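Local structure of fructuronate-tagaturonate epimerase UxaE (Cohnella laeviribosi, 6ILA) at residues F86-A91 with D296-A301; S123-A128 with G158-K163; E268-E273 with S340-A345. The protein catalyses the interconversion of fructuronate and tagaturonate and carries a bound zinc ion in a TIM-barrel. All coordinates share one frame; numbering follows the deposited sequence.

Contact 1: residues F86-A91 with D296-A301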
loop_
_atom_site.group_PDB
_atom_site.type_symbol
_atom_site.label_atom_id
_atom_site.label_comp_id
_atom_site.label_asym_id
_atom_site.label_seq_id
_atom_site.Cartn_x
_atom_site.Cartn_y
_atom_site.Cartn_z
ATOM N N PHE A 86 -2.733 -1.752 14.682
ATOM C CA PHE A 86 -3.416 -0.605 15.252
ATOM C C PHE A 86 -4.869 -0.858 15.595
ATOM O O PHE A 86 -5.396 -0.184 16.475
ATOM C CB PHE A 86 -3.322 0.578 14.286
ATOM C CG PHE A 86 -1.916 0.924 13.902
ATOM C CD1 PHE A 86 -1.319 0.335 12.797
ATOM C CD2 PHE A 86 -1.188 1.834 14.645
ATOM C CE1 PHE A 86 -0.029 0.659 12.433
ATOM C CE2 PHE A 86 0.111 2.160 14.286
ATOM C CZ PHE A 86 0.688 1.569 13.176
ATOM N N GLY A 87 -5.533 -1.787 14.921
ATOM C CA GLY A 87 -6.926 -2.092 15.173
ATOM C C GLY A 87 -7.850 -1.393 14.200
ATOM O O GLY A 87 -7.455 -0.536 13.412
ATOM N N LYS A 88 -9.123 -1.765 14.279
ATOM C CA LYS A 88 -10.143 -1.207 13.402
ATOM C C LYS A 88 -10.673 0.132 13.888
ATOM O O LYS A 88 -11.506 0.736 13.204
ATOM C CB LYS A 88 -11.332 -2.163 13.274
ATOM C CG LYS A 88 -10.966 -3.591 13.399
ATOM C CD LYS A 88 -12.057 -4.374 14.031
ATOM C CE LYS A 88 -11.525 -5.759 14.263
ATOM N NZ LYS A 88 -12.576 -6.782 14.054
ATOM N N GLN A 89 -10.231 0.612 15.040
ATOM C CA GLN A 89 -10.864 1.807 15.553
ATOM C C GLN A 89 -9.933 2.998 15.470
ATOM O O GLN A 89 -9.619 3.627 16.481
ATOM C CB GLN A 89 -11.350 1.565 16.976
ATOM C CG GLN A 89 -12.417 0.491 17.050
ATOM C CD GLN A 89 -13.648 0.830 16.257
ATOM O OE1 GLN A 89 -13.919 1.999 15.989
ATOM N NE2 GLN A 89 -14.409 -0.197 15.879
ATOM N N SER A 90 -9.537 3.351 14.256
ATOM C CA SER A 90 -8.542 4.391 14.066
ATOM C C SER A 90 -8.443 4.670 12.580
ATOM O O SER A 90 -8.879 3.866 11.750
ATOM C CB SER A 90 -7.176 3.958 14.618
ATOM O OG SER A 90 -6.778 2.717 14.026
ATOM N N ALA A 91 -7.847 5.814 12.260
ATOM C CA ALA A 91 -7.560 6.188 10.885
ATOM C C ALA A 91 -6.150 5.735 10.508
ATOM O O ALA A 91 -5.184 5.990 11.243
ATOM C CB ALA A 91 -7.709 7.692 10.700
ATOM N N ASP A 296 -12.239 -12.096 12.677
ATOM C CA ASP A 296 -11.915 -10.800 13.260
ATOM C C ASP A 296 -11.360 -9.920 12.139
ATOM O O ASP A 296 -10.170 -9.976 11.811
ATOM C CB ASP A 296 -10.935 -11.003 14.400
ATOM C CG ASP A 296 -10.382 -9.718 14.930
ATOM O OD1 ASP A 296 -11.021 -8.672 14.736
ATOM O OD2 ASP A 296 -9.286 -9.765 15.530
ATOM N N ILE A 297 -12.232 -9.118 11.531
ATOM C CA ILE A 297 -11.861 -8.382 10.327
ATOM C C ILE A 297 -11.301 -7.024 10.720
ATOM O O ILE A 297 -11.916 -6.282 11.490
ATOM C CB ILE A 297 -13.057 -8.214 9.377
ATOM C CG1 ILE A 297 -13.543 -9.567 8.842
ATOM C CG2 ILE A 297 -12.723 -7.221 8.241
ATOM C CD1 ILE A 297 -15.003 -9.526 8.441
ATOM N N PHE A 298 -10.128 -6.698 10.194
ATOM C CA PHE A 298 -9.629 -5.334 10.319
ATOM C C PHE A 298 -10.352 -4.410 9.343
ATOM O O PHE A 298 -10.831 -3.333 9.723
ATOM C CB PHE A 298 -8.121 -5.329 10.083
ATOM C CG PHE A 298 -7.550 -3.980 9.876
ATOM C CD1 PHE A 298 -7.341 -3.137 10.950
ATOM C CD2 PHE A 298 -7.211 -3.543 8.595
ATOM C CE1 PHE A 298 -6.809 -1.884 10.765
ATOM C CE2 PHE A 298 -6.680 -2.281 8.392
ATOM C CZ PHE A 298 -6.480 -1.452 9.484
ATOM N N SER A 299 -10.483 -4.831 8.085
ATOM C CA SER A 299 -11.081 -3.956 7.094
ATOM C C SER A 299 -11.516 -4.737 5.859
ATOM O O SER A 299 -10.920 -5.761 5.500
ATOM C CB SER A 299 -10.104 -2.861 6.693
ATOM O OG SER A 299 -8.974 -3.476 6.111
ATOM N N MET A 300 -12.560 -4.211 5.211
ATOM C CA MET A 300 -13.064 -4.663 3.923
ATOM C C MET A 300 -12.717 -3.645 2.842
ATOM O O MET A 300 -12.823 -2.439 3.054
ATOM C CB MET A 300 -14.583 -4.839 3.970
ATOM C CG MET A 300 -15.079 -6.002 3.168
ATOM S SD MET A 300 -14.846 -7.517 4.111
ATOM C CE MET A 300 -16.420 -7.571 4.951
ATOM N N ALA A 301 -12.339 -4.127 1.671
ATOM C CA ALA A 301 -12.024 -3.271 0.532
ATOM C C ALA A 301 -12.843 -3.751 -0.646
ATOM O O ALA A 301 -12.418 -4.651 -1.380
ATOM C CB ALA A 301 -10.539 -3.310 0.213
#
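Lys88 lays its side chain along the backbone of residues 296-298, its CG 3.7 Å from Phe298 O and its amine ending beside Asp296. There NZ forms a salt bridge with Asp296 OD1 at 2.5 Å, met nearly along the C-O axis. A long, flexible lysine can follow the chain this far and still end in a charge, and its bends at chi2 and chi4 let it do so. Asp296 brings its carboxylate to meet the amine with CG anti to the backbone N (chi1 171°). A weak hydrogen bond from NZ to Ile297 O is doubtful, since that oxygen sits too close to a neighbour in the model.

The second meeting is at Phe298, where Gly87 O lies at the ring edge, near its plane, with CE1 the nearest ring atom. Gly87 has a positive phi of 98°, and a side chain here would run into the carbonyl oxygen of Phe86. Lys88 O is held in turn by Arg361. The contact thus joins the loop before the first barrel strand, 92-95, to the residues leading into strand 299-301, at the N-terminal end of a TIM-barrel.

Contact 2: residues S123-A128 with G158-K163. With ZN (zinc ion), chain D.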
loop_
_atom_site.group_PDB
_atom_site.type_symbol
_atom_site.label_atom_id
_atom_site.label_comp_id
_atom_site.label_asym_id
_atom_site.label_seq_id
_atom_site.Cartn_x
_atom_site.Cartn_y
_atom_site.Cartn_z
ATOM N N SER A 123 2.384 -5.182 -2.703
ATOM C CA SER A 123 1.703 -6.370 -3.170
ATOM C C SER A 123 2.728 -7.364 -3.687
ATOM O O SER A 123 3.898 -7.040 -3.891
ATOM C CB SER A 123 0.711 -6.019 -4.265
ATOM O OG SER A 123 1.433 -5.642 -5.425
ATOM N N ILE A 124 2.281 -8.601 -3.882
ATOM C CA ILE A 124 3.165 -9.606 -4.451
ATOM C C ILE A 124 3.505 -9.236 -5.874
ATOM O O ILE A 124 4.636 -9.426 -6.335
ATOM C CB ILE A 124 2.521 -10.997 -4.370
ATOM C CG1 ILE A 124 2.512 -11.495 -2.926
ATOM C CG2 ILE A 124 3.281 -11.959 -5.224
ATOM C CD1 ILE A 124 3.893 -11.550 -2.280
ATOM N N ARG A 125 2.531 -8.669 -6.581
ATOM C CA ARG A 125 2.757 -8.144 -7.919
ATOM C C ARG A 125 3.950 -7.200 -7.956
ATOM O O ARG A 125 4.817 -7.316 -8.827
ATOM C CB ARG A 125 1.499 -7.426 -8.396
ATOM C CG ARG A 125 1.441 -7.187 -9.892
ATOM C CD ARG A 125 0.040 -6.783 -10.295
ATOM N NE ARG A 125 -0.640 -6.249 -9.125
ATOM C CZ ARG A 125 -1.857 -5.733 -9.132
ATOM N NH1 ARG A 125 -2.556 -5.688 -10.266
ATOM N NH2 ARG A 125 -2.368 -5.259 -7.999
ATOM N N GLU A 126 4.000 -6.242 -7.020
ATOM C CA GLU A 126 5.054 -5.229 -7.055
ATOM C C GLU A 126 6.421 -5.825 -6.750
ATOM O O GLU A 126 7.429 -5.394 -7.330
ATOM C CB GLU A 126 4.723 -4.100 -6.083
ATOM C CG GLU A 126 3.501 -3.304 -6.515
ATOM C CD GLU A 126 2.975 -2.356 -5.456
ATOM O OE1 GLU A 126 2.740 -2.784 -4.316
ATOM O OE2 GLU A 126 2.783 -1.169 -5.767
ATOM N N LEU A 127 6.475 -6.826 -5.866
ATOM C CA LEU A 127 7.728 -7.535 -5.635
ATOM C C LEU A 127 8.209 -8.234 -6.891
ATOM O O LEU A 127 9.417 -8.384 -7.091
ATOM C CB LEU A 127 7.566 -8.560 -4.524
ATOM C CG LEU A 127 7.136 -7.938 -3.229
ATOM C CD1 LEU A 127 6.695 -9.048 -2.336
ATOM C CD2 LEU A 127 8.303 -7.164 -2.634
ATOM N N ALA A 128 7.288 -8.704 -7.718
ATOM C CA ALA A 128 7.689 -9.363 -8.951
ATOM C C ALA A 128 8.200 -8.342 -9.953
ATOM O O ALA A 128 9.324 -8.458 -10.458
ATOM C CB ALA A 128 6.515 -10.153 -9.530
ATOM N N GLY A 158 1.635 -6.773 4.192
ATOM C CA GLY A 158 1.700 -7.598 3.007
ATOM C C GLY A 158 0.413 -7.393 2.215
ATOM O O GLY A 158 -0.670 -7.665 2.732
ATOM N N ASP A 159 0.540 -6.878 1.002
ATOM C CA ASP A 159 -0.640 -6.476 0.238
ATOM C C ASP A 159 -0.942 -7.482 -0.875
ATOM O O ASP A 159 -0.034 -8.047 -1.495
ATOM C CB ASP A 159 -0.437 -5.069 -0.331
ATOM C CG ASP A 159 -1.699 -4.503 -0.926
ATOM O OD1 ASP A 159 -2.763 -4.688 -0.303
ATOM O OD2 ASP A 159 -1.638 -3.882 -2.014
ATOM N N HIS A 160 -2.231 -7.726 -1.097
ATOM C CA HIS A 160 -2.714 -8.570 -2.189
ATOM C C HIS A 160 -2.033 -9.937 -2.192
ATOM O O HIS A 160 -1.327 -10.312 -3.131
ATOM C CB HIS A 160 -2.549 -7.861 -3.534
ATOM C CG HIS A 160 -3.671 -6.920 -3.830
ATOM N ND1 HIS A 160 -4.980 -7.213 -3.508
ATOM C CD2 HIS A 160 -3.680 -5.674 -4.353
ATOM C CE1 HIS A 160 -5.752 -6.196 -3.841
ATOM N NE2 HIS A 160 -4.990 -5.252 -4.361
ATOM N N LEU A 161 -2.263 -10.675 -1.107
ATOM C CA LEU A 161 -1.807 -12.047 -0.977
ATOM C C LEU A 161 -2.902 -12.998 -1.412
ATOM O O LEU A 161 -4.073 -12.806 -1.075
ATOM C CB LEU A 161 -1.416 -12.372 0.456
ATOM C CG LEU A 161 -0.477 -11.487 1.271
ATOM C CD1 LEU A 161 -1.268 -10.439 1.960
ATOM C CD2 LEU A 161 0.233 -12.331 2.307
ATOM N N LYS A 162 -2.513 -14.025 -2.155
ATOM C CA LYS A 162 -3.454 -15.030 -2.648
ATOM C C LYS A 162 -2.974 -16.459 -2.424
ATOM O O LYS A 162 -3.761 -17.292 -1.958
ATOM C CB LYS A 162 -3.735 -14.783 -4.130
ATOM C CG LYS A 162 -4.234 -13.363 -4.415
ATOM C CD LYS A 162 -4.001 -12.955 -5.856
ATOM C CE LYS A 162 -3.667 -11.476 -5.964
ATOM N NZ LYS A 162 -2.441 -11.073 -5.190
ATOM N N LYS A 163 -1.701 -16.758 -2.715
ATOM C CA LYS A 163 -1.136 -18.083 -2.459
ATOM C C LYS A 163 -0.863 -18.252 -0.971
ATOM O O LYS A 163 -0.454 -17.307 -0.294
ATOM C CB LYS A 163 0.164 -18.291 -3.248
ATOM C CG LYS A 163 0.012 -18.361 -4.771
ATOM C CD LYS A 163 -0.879 -19.523 -5.189
ATOM C CE LYS A 163 -1.865 -19.127 -6.300
ATOM N NZ LYS A 163 -3.262 -19.638 -6.056
HETATM ZN ZN ZN D . -4.440 -2.863 -3.884
#
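The zinc site of the barrel takes one of its ligands from this contact, in which Ser123 and Ile124, where strand 116-123 passes into a helix, pack on Asp159 and His160. His160 NE2 binds zinc at 2.5 Å. Next to it Asp159 sends a carboxylate toward the same ion, but OD2 stops 3.5 Å from the zinc, beyond bonding distance, while OD1 forms a salt bridge with Lys365 and sits above the rim of the His160 ring. The chain turns a corner at His160, and His160 CB meets Ser123 CB at 3.8 Å, the small serine methylene lying at the edge of the imidazole.

The backbones meet at one carbonyl. Asp159 O receives a CA-H...O contact from Ser123 CA at 2.9 Å and a weak hydrogen bond from Ile124 N at 3.4 Å, while the Ile124 side chain packs beside His160 O.

The two parallel strands reach the C-terminal mouth of the TIM-barrel here, and the helix that follows Ser123 starts with a capping box. Ser123 N donates to Glu126 OE1 at 2.9 Å in an almost straight bond (171°), and Glu126 N returns one to Ser123 OG at 3.1 Å. The serine hydroxyl is placed for this by a chi1 of 70°, between the backbone N and the carbonyl carbon. A short hydroxyl suits an N-cap, and glutamate three residues on is long enough to fold back; its OE2 is engaged by Arg98.

Arg125 runs alongside His160, pointing the same way, its NH2 3.9 Å from His160 CD2 and its guanidinium plane turned 77° from the ring. Tyr403 O and Glu273 hold the far end of the arginine.

Contact 3: residues E268-E273 with S340-A345. With PO4 (phosphate ion), chain E.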
loop_
_atom_site.group_PDB
_atom_site.type_symbol
_atom_site.label_atom_id
_atom_site.label_comp_id
_atom_site.label_asym_id
_atom_site.label_seq_id
_atom_site.Cartn_x
_atom_site.Cartn_y
_atom_site.Cartn_z
ATOM N N GLU A 268 -7.131 -7.744 6.602
ATOM C CA GLU A 268 -7.921 -7.073 5.585
ATOM C C GLU A 268 -8.339 -8.080 4.532
ATOM O O GLU A 268 -7.521 -8.872 4.055
ATOM C CB GLU A 268 -7.158 -5.931 4.920
ATOM C CG GLU A 268 -7.801 -5.520 3.615
ATOM C CD GLU A 268 -7.289 -4.210 3.090
ATOM O OE1 GLU A 268 -6.841 -4.181 1.928
ATOM O OE2 GLU A 268 -7.329 -3.209 3.835
ATOM N N ILE A 269 -9.613 -8.054 4.187
ATOM C CA ILE A 269 -10.149 -8.839 3.094
ATOM C C ILE A 269 -10.432 -7.880 1.954
ATOM O O ILE A 269 -10.967 -6.793 2.180
ATOM C CB ILE A 269 -11.412 -9.591 3.535
ATOM C CG1 ILE A 269 -11.015 -10.837 4.328
ATOM C CG2 ILE A 269 -12.223 -9.964 2.333
ATOM C CD1 ILE A 269 -12.113 -11.410 5.199
ATOM N N SER A 270 -10.058 -8.269 0.740
ATOM C CA SER A 270 -10.051 -7.370 -0.410
ATOM C C SER A 270 -10.681 -8.015 -1.636
ATOM O O SER A 270 -10.321 -9.135 -2.020
ATOM C CB SER A 270 -8.628 -6.949 -0.773
ATOM O OG SER A 270 -8.543 -6.782 -2.179
ATOM N N ILE A 271 -11.576 -7.284 -2.285
ATOM C CA ILE A 271 -12.124 -7.741 -3.555
ATOM C C ILE A 271 -12.290 -6.571 -4.505
ATOM O O ILE A 271 -13.036 -6.662 -5.478
ATOM C CB ILE A 271 -13.461 -8.458 -3.355
ATOM C CG1 ILE A 271 -14.383 -7.563 -2.536
ATOM C CG2 ILE A 271 -13.242 -9.831 -2.724
ATOM C CD1 ILE A 271 -15.790 -7.617 -2.996
ATOM N N ASP A 272 -11.604 -5.465 -4.232
ATOM C CA ASP A 272 -11.629 -4.295 -5.108
ATOM C C ASP A 272 -11.219 -4.613 -6.549
ATOM O O ASP A 272 -11.476 -3.806 -7.449
ATOM C CB ASP A 272 -10.696 -3.238 -4.536
ATOM C CG ASP A 272 -9.278 -3.749 -4.413
ATOM O OD1 ASP A 272 -9.071 -4.773 -3.726
ATOM O OD2 ASP A 272 -8.372 -3.148 -5.024
ATOM N N GLU A 273 -10.599 -5.763 -6.792
ATOM C CA GLU A 273 -10.103 -6.110 -8.112
ATOM C C GLU A 273 -11.077 -6.961 -8.927
ATOM O O GLU A 273 -10.757 -7.334 -10.066
ATOM C CB GLU A 273 -8.762 -6.833 -7.971
ATOM C CG GLU A 273 -7.587 -6.050 -8.507
ATOM C CD GLU A 273 -6.262 -6.629 -8.047
ATOM O OE1 GLU A 273 -5.295 -5.846 -7.891
ATOM O OE2 GLU A 273 -6.194 -7.862 -7.819
ATOM N N SER A 340 -11.703 -0.143 3.334
ATOM C CA SER A 340 -10.355 0.053 2.838
ATOM C C SER A 340 -10.435 0.504 1.380
ATOM O O SER A 340 -11.008 -0.192 0.537
ATOM C CB SER A 340 -9.564 -1.248 2.996
ATOM O OG SER A 340 -8.159 -1.058 3.028
ATOM N N ILE A 341 -9.853 1.657 1.071
ATOM C CA ILE A 341 -9.900 2.190 -0.287
ATOM C C ILE A 341 -8.606 1.824 -0.995
ATOM O O ILE A 341 -7.537 2.375 -0.713
ATOM C CB ILE A 341 -10.135 3.701 -0.320
ATOM C CG1 ILE A 341 -11.587 4.019 0.023
ATOM C CG2 ILE A 341 -9.969 4.170 -1.702
ATOM C CD1 ILE A 341 -11.940 3.854 1.471
ATOM N N HIS A 342 -8.718 0.898 -1.928
ATOM C CA HIS A 342 -7.630 0.565 -2.815
ATOM C C HIS A 342 -7.623 1.509 -4.002
ATOM O O HIS A 342 -8.620 2.165 -4.308
ATOM C CB HIS A 342 -7.755 -0.880 -3.261
ATOM C CG HIS A 342 -7.432 -1.850 -2.177
ATOM N ND1 HIS A 342 -6.586 -2.917 -2.361
ATOM C CD2 HIS A 342 -7.813 -1.893 -0.880
ATOM C CE1 HIS A 342 -6.467 -3.585 -1.227
ATOM N NE2 HIS A 342 -7.210 -2.989 -0.314
ATOM N N SER A 343 -6.471 1.585 -4.664
ATOM C CA SER A 343 -6.242 2.499 -5.779
ATOM C C SER A 343 -6.545 3.937 -5.395
ATOM O O SER A 343 -6.799 4.782 -6.266
ATOM C CB SER A 343 -7.058 2.083 -7.003
ATOM O OG SER A 343 -6.407 1.025 -7.685
ATOM N N GLY A 344 -6.474 4.222 -4.092
ATOM C CA GLY A 344 -7.008 5.462 -3.563
ATOM C C GLY A 344 -6.256 6.712 -3.974
ATOM O O GLY A 344 -6.842 7.796 -4.011
ATOM N N ALA A 345 -4.966 6.599 -4.270
ATOM C CA ALA A 345 -4.220 7.795 -4.615
ATOM C C ALA A 345 -4.877 8.490 -5.788
ATOM O O ALA A 345 -5.258 7.850 -6.763
ATOM C CB ALA A 345 -2.775 7.453 -4.963
HETATM P P PO4 E . -1.669 4.277 -6.230
HETATM O O1 PO4 E . -1.491 4.879 -7.590
HETATM O O2 PO4 E . -1.273 2.833 -6.267
HETATM O O3 PO4 E . -0.731 4.988 -5.281
HETATM O O4 PO4 E . -3.127 4.414 -5.812
#
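Strands 266-270 and 338-341 run parallel with strand 299-301 between them, so Glu268 and Ser340 meet through their side chains alone, their CA atoms 8.0 Å apart; beyond the strand ends, Asp272 and His342 come somewhat closer. These are the fifth and seventh strands of the TIM-barrel, and Glu268 and Ser340 turn into its interior.

Glu268 reaches across with CG anti to the backbone N (chi1 163°) and an extended chain. Its OE1 accepts from His342 NE2 at 2.6 Å with an N-H...O angle of 151°; the oxygen lies in the ring plane of the histidine, whereas the bond meets it on the syn side, 32° out of the carboxylate plane. OE2 accepts from Ser340 OG, although the position of that hydroxyl is uncertain. Lys365 and Ser299 bind the same carboxylate, so the buried glutamate is well supplied with partners and can hold the imidazole's rotation as a second-shell residue.

That rotation matters because the other ring nitrogen, His342 ND1, lies 2.6 Å from the zinc as its second protein ligand. An alanine in place of His342 takes away the ND1 ligand and the NE2 donor, and would probably leave the zinc more weakly held and Glu268 OE1 without this partner, with a gap beside Asp272.

Asp272 crosses the histidine at about a right angle, its OD1 lying over one ring face, toward the rim. Ser270 OG steadies it there by donating to Asp272 OD1 at 2.6 Å.

Farther along, the chain turns toward a bound phosphate, probably from the crystallisation liquor, which the backbone amides of Ala367, Gly368 and Thr369 also grip; Ala345 N donates to its O4 at 3.2 Å.

Contacts 2 and 3 together build the metal centre, each supplying one histidine to the zinc: His160 NE2 lies 3.5 Å from His342 ND1, and the centres of the two contacts are about 13 Å apart. A salt bridge between Arg125 NH2 and Glu273 OE1, 3.0 Å long, ties the two contacts together at the mouth of the barrel. Contact 1 sits at the other end, with the Phe298 side chain about 12 Å from the zinc. It still joins contact 3 through strand 299-301, which lies between the two strands of that contact: Ala301 O is 2.9 Å from Ile271 N, a probable hydrogen bond. Contacts 1 and 2 both reach the same barrel sheet but do not touch, their nearest atoms about 7 Å apart.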